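Local coordinates for proximal thread matrix protein 1 (Mytilus galloprovincialis, PDB 4CN9) that probably binds collagen in the matrix of the mussel byssus through two von Willebrand factor type A domains, and binds zinc, at residues A[340-345]-A[365-370]; A[396-401]-A[424-429]; A[402-407]-A[415-420]. One frame throughout, in Å; residues are numbered along the deposited sequence.

Contact 1: A[340-345]-A[365-370]; sequences DGLENA and VILLTD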
loop_
_atom_site.group_PDB
_atom_site.type_symbol
_atom_site.label_atom_id
_atom_site.label_comp_id
_atom_site.label_asym_id
_atom_site.label_seq_id
_atom_site.Cartn_x
_atom_site.Cartn_y
_atom_site.Cartn_z
ATOM N N ASP A 340 -1.128 -9.966 20.374
ATOM C CA ASP A 340 0.116 -10.408 21.018
ATOM C C ASP A 340 1.129 -10.908 19.984
ATOM O O ASP A 340 2.332 -10.639 20.097
ATOM C CB ASP A 340 -0.183 -11.519 22.017
ATOM C CG ASP A 340 -0.851 -11.012 23.277
ATOM O OD1 ASP A 340 -1.969 -10.449 23.191
ATOM O OD2 ASP A 340 -0.244 -11.186 24.360
ATOM N N GLY A 341 0.641 -11.643 18.985
ATOM C CA GLY A 341 1.482 -12.111 17.887
ATOM C C GLY A 341 2.214 -10.977 17.187
ATOM O O GLY A 341 3.415 -11.046 16.937
ATOM N N LEU A 342 1.474 -9.927 16.861
ATOM C CA LEU A 342 2.044 -8.754 16.209
ATOM C C LEU A 342 3.022 -8.003 17.128
ATOM O O LEU A 342 4.096 -7.585 16.678
ATOM C CB LEU A 342 0.930 -7.819 15.743
ATOM C CG LEU A 342 0.080 -8.327 14.570
ATOM C CD1 LEU A 342 -1.131 -7.462 14.375
ATOM C CD2 LEU A 342 0.897 -8.408 13.275
ATOM N N GLU A 343 2.648 -7.821 18.400
ATOM C CA GLU A 343 3.553 -7.218 19.392
ATOM C C GLU A 343 4.873 -7.994 19.487
ATOM O O GLU A 343 5.963 -7.417 19.495
ATOM C CB GLU A 343 2.893 -7.157 20.783
ATOM C CG GLU A 343 3.815 -6.603 21.882
ATOM C CD GLU A 343 3.555 -7.207 23.280
ATOM O OE1 GLU A 343 3.129 -8.387 23.407
ATOM O OE2 GLU A 343 3.787 -6.492 24.269
ATOM N N ASN A 344 4.767 -9.313 19.570
ATOM C CA ASN A 344 5.933 -10.158 19.667
ATOM C C ASN A 344 6.846 -9.993 18.432
ATOM O O ASN A 344 8.071 -9.893 18.565
ATOM C CB ASN A 344 5.506 -11.620 19.860
ATOM C CG ASN A 344 6.663 -12.525 20.234
ATOM O OD1 ASN A 344 7.536 -12.814 19.409
ATOM N ND2 ASN A 344 6.657 -13.007 21.461
ATOM N N ALA A 345 6.258 -9.932 17.244
ATOM C CA ALA A 345 7.057 -9.748 16.036
ATOM C C ALA A 345 7.777 -8.408 16.153
ATOM O O ALA A 345 8.954 -8.294 15.825
ATOM C CB ALA A 345 6.177 -9.776 14.802
ATOM N N VAL A 365 5.411 -9.127 7.325
ATOM C CA VAL A 365 4.697 -10.049 8.187
ATOM C C VAL A 365 3.585 -10.697 7.388
ATOM O O VAL A 365 2.806 -10.024 6.714
ATOM C CB VAL A 365 4.053 -9.337 9.411
ATOM C CG1 VAL A 365 2.987 -10.240 10.055
ATOM C CG2 VAL A 365 5.115 -8.954 10.426
ATOM N N ILE A 366 3.506 -12.017 7.458
ATOM C CA ILE A 366 2.374 -12.721 6.909
ATOM C C ILE A 366 1.642 -13.327 8.094
ATOM O O ILE A 366 2.165 -14.210 8.753
ATOM C CB ILE A 366 2.801 -13.840 5.973
ATOM C CG1 ILE A 366 3.612 -13.273 4.802
ATOM C CG2 ILE A 366 1.581 -14.588 5.456
ATOM C CD1 ILE A 366 4.301 -14.325 3.981
ATOM N N LEU A 367 0.431 -12.844 8.343
ATOM C CA LEU A 367 -0.372 -13.299 9.470
ATOM C C LEU A 367 -1.517 -14.193 9.002
ATOM O O LEU A 367 -2.203 -13.895 8.008
ATOM C CB LEU A 367 -0.917 -12.106 10.247
ATOM C CG LEU A 367 -1.629 -12.430 11.563
ATOM C CD1 LEU A 367 -1.332 -11.375 12.619
ATOM C CD2 LEU A 367 -3.113 -12.575 11.353
ATOM N N LEU A 368 -1.721 -15.284 9.735
ATOM C CA LEU A 368 -2.785 -16.244 9.460
ATOM C C LEU A 368 -3.596 -16.491 10.737
ATOM O O LEU A 368 -3.024 -16.812 11.779
ATOM C CB LEU A 368 -2.183 -17.574 8.986
ATOM C CG LEU A 368 -1.532 -17.712 7.609
ATOM C CD1 LEU A 368 -0.078 -18.191 7.675
ATOM C CD2 LEU A 368 -2.381 -18.694 6.774
ATOM N N THR A 369 -4.919 -16.354 10.663
ATOM C CA THR A 369 -5.772 -16.630 11.825
ATOM C C THR A 369 -7.096 -17.301 11.452
ATOM O O THR A 369 -7.650 -17.070 10.371
ATOM C CB THR A 369 -6.098 -15.344 12.610
ATOM O OG1 THR A 369 -6.728 -15.687 13.853
ATOM C CG2 THR A 369 -7.008 -14.423 11.801
ATOM N N ASP A 370 -7.590 -18.122 12.374
ATOM C CA ASP A 370 -8.896 -18.746 12.269
ATOM C C ASP A 370 -9.838 -18.263 13.391
ATOM O O ASP A 370 -10.901 -18.824 13.583
ATOM C CB ASP A 370 -8.769 -20.285 12.281
ATOM C CG ASP A 370 -8.878 -20.911 13.697
ATOM O OD1 ASP A 370 -8.416 -20.320 14.710
ATOM O OD2 ASP A 370 -9.433 -22.038 13.785
#
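L342 of helix 338-349 meets V365 and L367 of strand 362-369 where a helix lies on one face of the central sheet in the second von Willebrand factor type A domain, a Rossmann-like alpha/beta fold. The close part is a single pair of leucines. L342 and L367 cross at about a right angle, and CD1 of L367 lies 3.9 Å from CG of L342, so the methyl of the strand residue meets the branch point of the helix residue as well as one of its methyls. L367 gets there because CG stands anti to the backbone N (chi1 -172°), which sends the branch across to the helix. V365, two residues earlier on the same face of the strand, is the looser partner: its CG1 is 4.3 Å from CD2 of L342. E343 and N344 make no contact with 365-370 and are partly exposed; N344 instead touches A306 and K308 of strand 306-310. L342 also touches E382 and L386 of helix 379-388, and V258 of strand 253-260 adjoins both V365 and L367. No hydrogen bond links the two segments, and the closest approach is methyl to methyl, L342 CD2 to L367 CD1 at 3.8 Å.

Contact 2: A[396-401]-A[424-429]; sequences IGVGTG and DKLSKI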
loop_
_atom_site.group_PDB
_atom_site.type_symbol
_atom_site.label_atom_id
_atom_site.label_comp_id
_atom_site.label_asym_id
_atom_site.label_seq_id
_atom_site.Cartn_x
_atom_site.Cartn_y
_atom_site.Cartn_z
ATOM N N ILE A 396 -4.330 -13.048 6.451
ATOM C CA ILE A 396 -5.105 -14.152 5.920
ATOM C C ILE A 396 -6.017 -14.741 6.984
ATOM O O ILE A 396 -5.556 -15.095 8.062
ATOM C CB ILE A 396 -4.178 -15.285 5.432
ATOM C CG1 ILE A 396 -3.222 -14.754 4.365
ATOM C CG2 ILE A 396 -4.995 -16.482 4.947
ATOM C CD1 ILE A 396 -1.971 -15.589 4.163
ATOM N N GLY A 397 -7.309 -14.833 6.672
ATOM C CA GLY A 397 -8.282 -15.521 7.513
ATOM C C GLY A 397 -8.741 -16.831 6.877
ATOM O O GLY A 397 -9.013 -16.890 5.673
ATOM N N VAL A 398 -8.815 -17.888 7.679
ATOM C CA VAL A 398 -9.256 -19.199 7.207
ATOM C C VAL A 398 -10.448 -19.676 8.015
ATOM O O VAL A 398 -10.408 -19.688 9.256
ATOM C CB VAL A 398 -8.144 -20.244 7.351
ATOM C CG1 VAL A 398 -8.539 -21.552 6.668
ATOM C CG2 VAL A 398 -6.852 -19.720 6.781
ATOM N N GLY A 399 -11.529 -20.035 7.330
ATOM C CA GLY A 399 -12.694 -20.575 8.014
ATOM C C GLY A 399 -13.788 -19.567 8.237
ATOM O O GLY A 399 -13.924 -18.614 7.461
ATOM N N THR A 400 -14.587 -19.782 9.285
ATOM C CA THR A 400 -15.692 -18.877 9.609
ATOM C C THR A 400 -15.535 -18.258 10.994
ATOM O O THR A 400 -16.432 -17.575 11.468
ATOM C CB THR A 400 -17.059 -19.598 9.587
ATOM O OG1 THR A 400 -17.076 -20.622 10.590
ATOM C CG2 THR A 400 -17.337 -20.212 8.218
ATOM N N GLY A 401 -14.401 -18.500 11.642
ATOM C CA GLY A 401 -14.181 -18.001 12.987
ATOM C C GLY A 401 -13.488 -16.648 13.091
ATOM O O GLY A 401 -13.484 -16.046 14.157
ATOM N N ASP A 424 -7.737 -26.392 3.067
ATOM C CA ASP A 424 -7.451 -27.040 1.797
ATOM C C ASP A 424 -7.384 -26.008 0.669
ATOM O O ASP A 424 -6.711 -26.225 -0.338
ATOM C CB ASP A 424 -8.543 -28.064 1.462
ATOM C CG ASP A 424 -8.580 -29.229 2.441
ATOM O OD1 ASP A 424 -9.163 -29.091 3.543
ATOM O OD2 ASP A 424 -8.046 -30.291 2.091
ATOM N N LYS A 425 -8.091 -24.892 0.827
ATOM C CA LYS A 425 -8.140 -23.884 -0.231
ATOM C C LYS A 425 -7.059 -22.810 -0.100
ATOM O O LYS A 425 -7.064 -21.841 -0.850
ATOM C CB LYS A 425 -9.538 -23.261 -0.312
ATOM C CG LYS A 425 -10.647 -24.313 -0.466
ATOM C CD LYS A 425 -11.794 -23.880 -1.380
ATOM C CE LYS A 425 -12.410 -22.558 -0.943
ATOM N NZ LYS A 425 -13.753 -22.305 -1.564
ATOM N N LEU A 426 -6.113 -22.992 0.822
ATOM C CA LEU A 426 -4.982 -22.068 0.917
ATOM C C LEU A 426 -4.203 -22.030 -0.392
ATOM O O LEU A 426 -3.646 -21.002 -0.748
ATOM C CB LEU A 426 -4.058 -22.398 2.094
ATOM C CG LEU A 426 -4.497 -21.871 3.459
ATOM C CD1 LEU A 426 -3.633 -22.451 4.561
ATOM C CD2 LEU A 426 -4.466 -20.338 3.506
ATOM N N SER A 427 -4.196 -23.137 -1.130
ATOM C CA SER A 427 -3.511 -23.185 -2.424
ATOM C C SER A 427 -4.058 -22.128 -3.395
ATOM O O SER A 427 -3.324 -21.572 -4.219
ATOM C CB SER A 427 -3.671 -24.575 -3.035
ATOM O OG SER A 427 -5.040 -24.833 -3.315
ATOM N N LYS A 428 -5.349 -21.850 -3.287
ATOM C CA LYS A 428 -6.016 -20.865 -4.131
ATOM C C LYS A 428 -5.455 -19.437 -4.006
ATOM O O LYS A 428 -5.609 -18.645 -4.923
ATOM C CB LYS A 428 -7.521 -20.869 -3.822
ATOM C CG LYS A 428 -8.245 -19.539 -4.038
ATOM C CD LYS A 428 -9.754 -19.630 -3.703
ATOM C CE LYS A 428 -10.070 -19.334 -2.223
ATOM N NZ LYS A 428 -10.073 -17.872 -1.869
ATOM N N ILE A 429 -4.823 -19.098 -2.880
ATOM C CA ILE A 429 -4.324 -17.731 -2.674
ATOM C C ILE A 429 -2.797 -17.665 -2.696
ATOM O O ILE A 429 -2.214 -16.591 -2.588
ATOM C CB ILE A 429 -4.811 -17.114 -1.324
ATOM C CG1 ILE A 429 -4.166 -17.816 -0.138
ATOM C CG2 ILE A 429 -6.333 -17.135 -1.229
ATOM C CD1 ILE A 429 -4.569 -17.229 1.209
#
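I396 and V398 of strand 391-398 face L426 and I429 of the turn that leads into helix 430-437, against one face of the sheet in the second von Willebrand factor type A domain, a Rossmann-like fold with helices on both faces. The four side chains touch through methyl groups and meet at different angles. V398 and L426 cross at about a right angle, with V398 CG2 4.1 Å from L426 CD2. I396 meets both L426 and I429 obliquely, and one branch serves both: its CG2 is 4.2 Å from L426 CD2 and also packs on the end of I429. That branch stands anti to the backbone N, while CG1, chi1 -58°, lies beside the N, so the short arm of the isoleucine points at the turn. I429 answers with its long arm. Its CG1 sits between the backbone N and the carbonyl carbon (chi1 69°), and the extended CG1-CD1 arm, chi2 178°, carries the terminal methyl to the strand. L426 and I429 lie three residues apart, joined by a backbone bond from I429 N to L426 O, 3.1 Å. F279 of helix 272-285 touches I396, L426 and I429 and covers this apolar cluster, while K425 and S427 are exposed. G397, between the two strand residues, bonds through its backbone to F418 and T420 of the neighbouring strand. The shortest contact between the segments is I396 CG2 to I429 CD1, 3.8 Å.

Contact 3: A[402-407]-A[415-420]; sequences FLKSEL and EYVFTT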
loop_
_atom_site.group_PDB
_atom_site.type_symbol
_atom_site.label_atom_id
_atom_site.label_comp_id
_atom_site.label_asym_id
_atom_site.label_seq_id
_atom_site.Cartn_x
_atom_site.Cartn_y
_atom_site.Cartn_z
ATOM N N PHE A 402 -12.882 -16.178 12.003
ATOM C CA PHE A 402 -12.155 -14.921 12.028
ATOM C C PHE A 402 -13.080 -13.758 11.686
ATOM O O PHE A 402 -14.215 -13.947 11.218
ATOM C CB PHE A 402 -10.980 -14.959 11.042
ATOM C CG PHE A 402 -11.413 -14.974 9.612
ATOM C CD1 PHE A 402 -11.672 -16.167 8.966
ATOM C CD2 PHE A 402 -11.600 -13.788 8.922
ATOM C CE1 PHE A 402 -12.093 -16.177 7.637
ATOM C CE2 PHE A 402 -12.026 -13.794 7.610
ATOM C CZ PHE A 402 -12.280 -14.993 6.971
ATOM N N LEU A 403 -12.580 -12.549 11.914
ATOM C CA LEU A 403 -13.289 -11.334 11.540
ATOM C C LEU A 403 -12.493 -10.555 10.500
ATOM O O LEU A 403 -11.323 -10.206 10.720
ATOM C CB LEU A 403 -13.508 -10.442 12.759
ATOM C CG LEU A 403 -14.484 -10.965 13.799
ATOM C CD1 LEU A 403 -14.423 -10.094 15.034
ATOM C CD2 LEU A 403 -15.875 -10.988 13.212
ATOM N N LYS A 404 -13.139 -10.269 9.379
ATOM C CA LYS A 404 -12.482 -9.607 8.259
ATOM C C LYS A 404 -12.099 -8.166 8.586
ATOM O O LYS A 404 -11.140 -7.622 8.031
ATOM C CB LYS A 404 -13.398 -9.627 7.032
ATOM C CG LYS A 404 -12.709 -9.114 5.785
ATOM C CD LYS A 404 -13.485 -9.416 4.519
ATOM C CE LYS A 404 -12.688 -8.961 3.304
ATOM N NZ LYS A 404 -13.481 -9.038 2.045
ATOM N N SER A 405 -12.876 -7.535 9.463
ATOM C CA SER A 405 -12.574 -6.186 9.933
ATOM C C SER A 405 -11.168 -6.122 10.538
ATOM O O SER A 405 -10.410 -5.180 10.296
ATOM C CB SER A 405 -13.590 -5.793 11.006
ATOM O OG SER A 405 -13.759 -6.887 11.887
ATOM N N GLU A 406 -10.833 -7.132 11.331
ATOM C CA GLU A 406 -9.534 -7.205 11.988
ATOM C C GLU A 406 -8.407 -7.440 10.978
ATOM O O GLU A 406 -7.328 -6.845 11.096
ATOM C CB GLU A 406 -9.550 -8.290 13.075
ATOM C CG GLU A 406 -10.556 -7.984 14.180
ATOM C CD GLU A 406 -10.554 -8.968 15.354
ATOM O OE1 GLU A 406 -10.084 -10.125 15.220
ATOM O OE2 GLU A 406 -11.050 -8.561 16.432
ATOM N N LEU A 407 -8.663 -8.287 9.983
ATOM C CA LEU A 407 -7.701 -8.486 8.904
ATOM C C LEU A 407 -7.436 -7.152 8.218
ATOM O O LEU A 407 -6.289 -6.781 7.964
ATOM C CB LEU A 407 -8.215 -9.502 7.893
ATOM C CG LEU A 407 -8.528 -10.911 8.398
ATOM C CD1 LEU A 407 -8.992 -11.747 7.229
ATOM C CD2 LEU A 407 -7.335 -11.531 9.109
ATOM N N GLU A 415 -6.061 -4.775 -0.229
ATOM C CA GLU A 415 -5.608 -5.658 -1.293
ATOM C C GLU A 415 -4.722 -6.792 -0.772
ATOM O O GLU A 415 -4.520 -7.798 -1.473
ATOM C CB GLU A 415 -4.852 -4.858 -2.359
ATOM C CG GLU A 415 -5.722 -3.821 -3.051
ATOM C CD GLU A 415 -6.729 -4.458 -3.977
ATOM O OE1 GLU A 415 -6.494 -5.609 -4.406
ATOM O OE2 GLU A 415 -7.762 -3.820 -4.276
ATOM N N TYR A 416 -4.198 -6.634 0.447
ATOM C CA TYR A 416 -3.283 -7.613 1.035
ATOM C C TYR A 416 -4.007 -8.468 2.075
ATOM O O TYR A 416 -3.363 -9.106 2.915
ATOM C CB TYR A 416 -2.081 -6.948 1.712
ATOM C CG TYR A 416 -1.273 -5.967 0.866
ATOM C CD1 TYR A 416 -1.494 -5.817 -0.505
ATOM C CD2 TYR A 416 -0.304 -5.180 1.456
ATOM C CE1 TYR A 416 -0.751 -4.900 -1.260
ATOM C CE2 TYR A 416 0.447 -4.271 0.712
ATOM C CZ TYR A 416 0.221 -4.137 -0.638
ATOM O OH TYR A 416 0.954 -3.207 -1.335
ATOM N N VAL A 417 -5.333 -8.461 2.000
ATOM C CA VAL A 417 -6.220 -9.274 2.828
ATOM C C VAL A 417 -6.790 -10.446 2.020
ATOM O O VAL A 417 -7.329 -10.265 0.932
ATOM C CB VAL A 417 -7.418 -8.433 3.347
ATOM C CG1 VAL A 417 -8.492 -9.322 3.993
ATOM C CG2 VAL A 417 -6.958 -7.381 4.310
ATOM N N PHE A 418 -6.688 -11.650 2.575
ATOM C CA PHE A 418 -7.129 -12.853 1.894
ATOM C C PHE A 418 -7.978 -13.680 2.840
ATOM O O PHE A 418 -7.694 -13.744 4.041
ATOM C CB PHE A 418 -5.930 -13.687 1.447
ATOM C CG PHE A 418 -5.027 -12.987 0.489
ATOM C CD1 PHE A 418 -4.000 -12.178 0.947
ATOM C CD2 PHE A 418 -5.213 -13.122 -0.878
ATOM C CE1 PHE A 418 -3.165 -11.519 0.055
ATOM C CE2 PHE A 418 -4.394 -12.468 -1.770
ATOM C CZ PHE A 418 -3.364 -11.671 -1.311
ATOM N N THR A 419 -9.026 -14.304 2.297
ATOM C CA THR A 419 -9.903 -15.176 3.077
ATOM C C THR A 419 -10.186 -16.455 2.275
ATOM O O THR A 419 -10.276 -16.425 1.043
ATOM C CB THR A 419 -11.257 -14.492 3.457
ATOM O OG1 THR A 419 -12.006 -14.190 2.274
ATOM C CG2 THR A 419 -11.050 -13.200 4.239
ATOM N N THR A 420 -10.269 -17.582 2.971
ATOM C CA THR A 420 -10.641 -18.850 2.339
ATOM C C THR A 420 -11.547 -19.600 3.297
ATOM O O THR A 420 -11.442 -19.446 4.505
ATOM C CB THR A 420 -9.404 -19.748 1.950
ATOM O OG1 THR A 420 -8.704 -20.204 3.120
ATOM C CG2 THR A 420 -8.417 -18.991 1.070
#
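Helix 404-410 runs over the edge strand 417-420 so that the CA atoms of L407 and V417 come within 6.3 Å and those of K404 and T419 within 8.0 Å, the closing step of a beta-alpha-beta crossover from strand 391-398 in the second von Willebrand factor type A domain. Side chains on one face of the strand meet the helix and the residues just before it. F402 brings its ring to T419 at about a right angle to that side chain: F402 CZ is 3.5 Å from T419 CG2, and CE2 shares the same methyl. The ring reaches it with CG between the backbone N and the carbonyl carbon, chi1 69°. T419 meets F402 and L407 with the same group, since CG2 is also 3.9 Å from L407 CD1; the two side chains cross obliquely. L407 is the buried member, and its CD1 lies 4.0 Å from F418 O. V417 packs against the base of L407, with one methyl on the side chain, V417 CG1 to L407 CB at 3.9 Å, and the other on the backbone, V417 CG2 to L407 O at 3.8 Å. At the rim K404 stretches out almost fully, and its aliphatic carbon CE comes 4.3 Å from V417 CG1. T369 of strand 362-369 touches both F402 and L407 and extends the apolar patch inward, whereas F418 points to the other face, against V433 and L436 of helix 430-437. With no hydrogen bond between the two segments, the fit of methyls and ring sets how they pair; K404 adds aliphatic carbon at the exposed rim, where its charged end can probably stay toward solvent.

How the contacts relate
All three contacts belong to the sheet of the second von Willebrand factor type A domain, away from the zinc sites. Contacts 1 and 2 sit on neighbouring strands, their centres about 16 Å apart; a probable hydrogen bond from I396 N to L367 O, 2.8 Å, joins them. Contact 3 is nested in the chain loop that contact 2 closes, about 10 Å away between centres, and strand 417-420 pairs with strand 391-398 through G397 N and F418 O at 2.9 Å. Contacts 1 and 3, about 13 Å apart, meet where T369 CG2 lies 4.0 Å from L407 CD2. Their helices share one face of the sheet, and contact 2 covers the other.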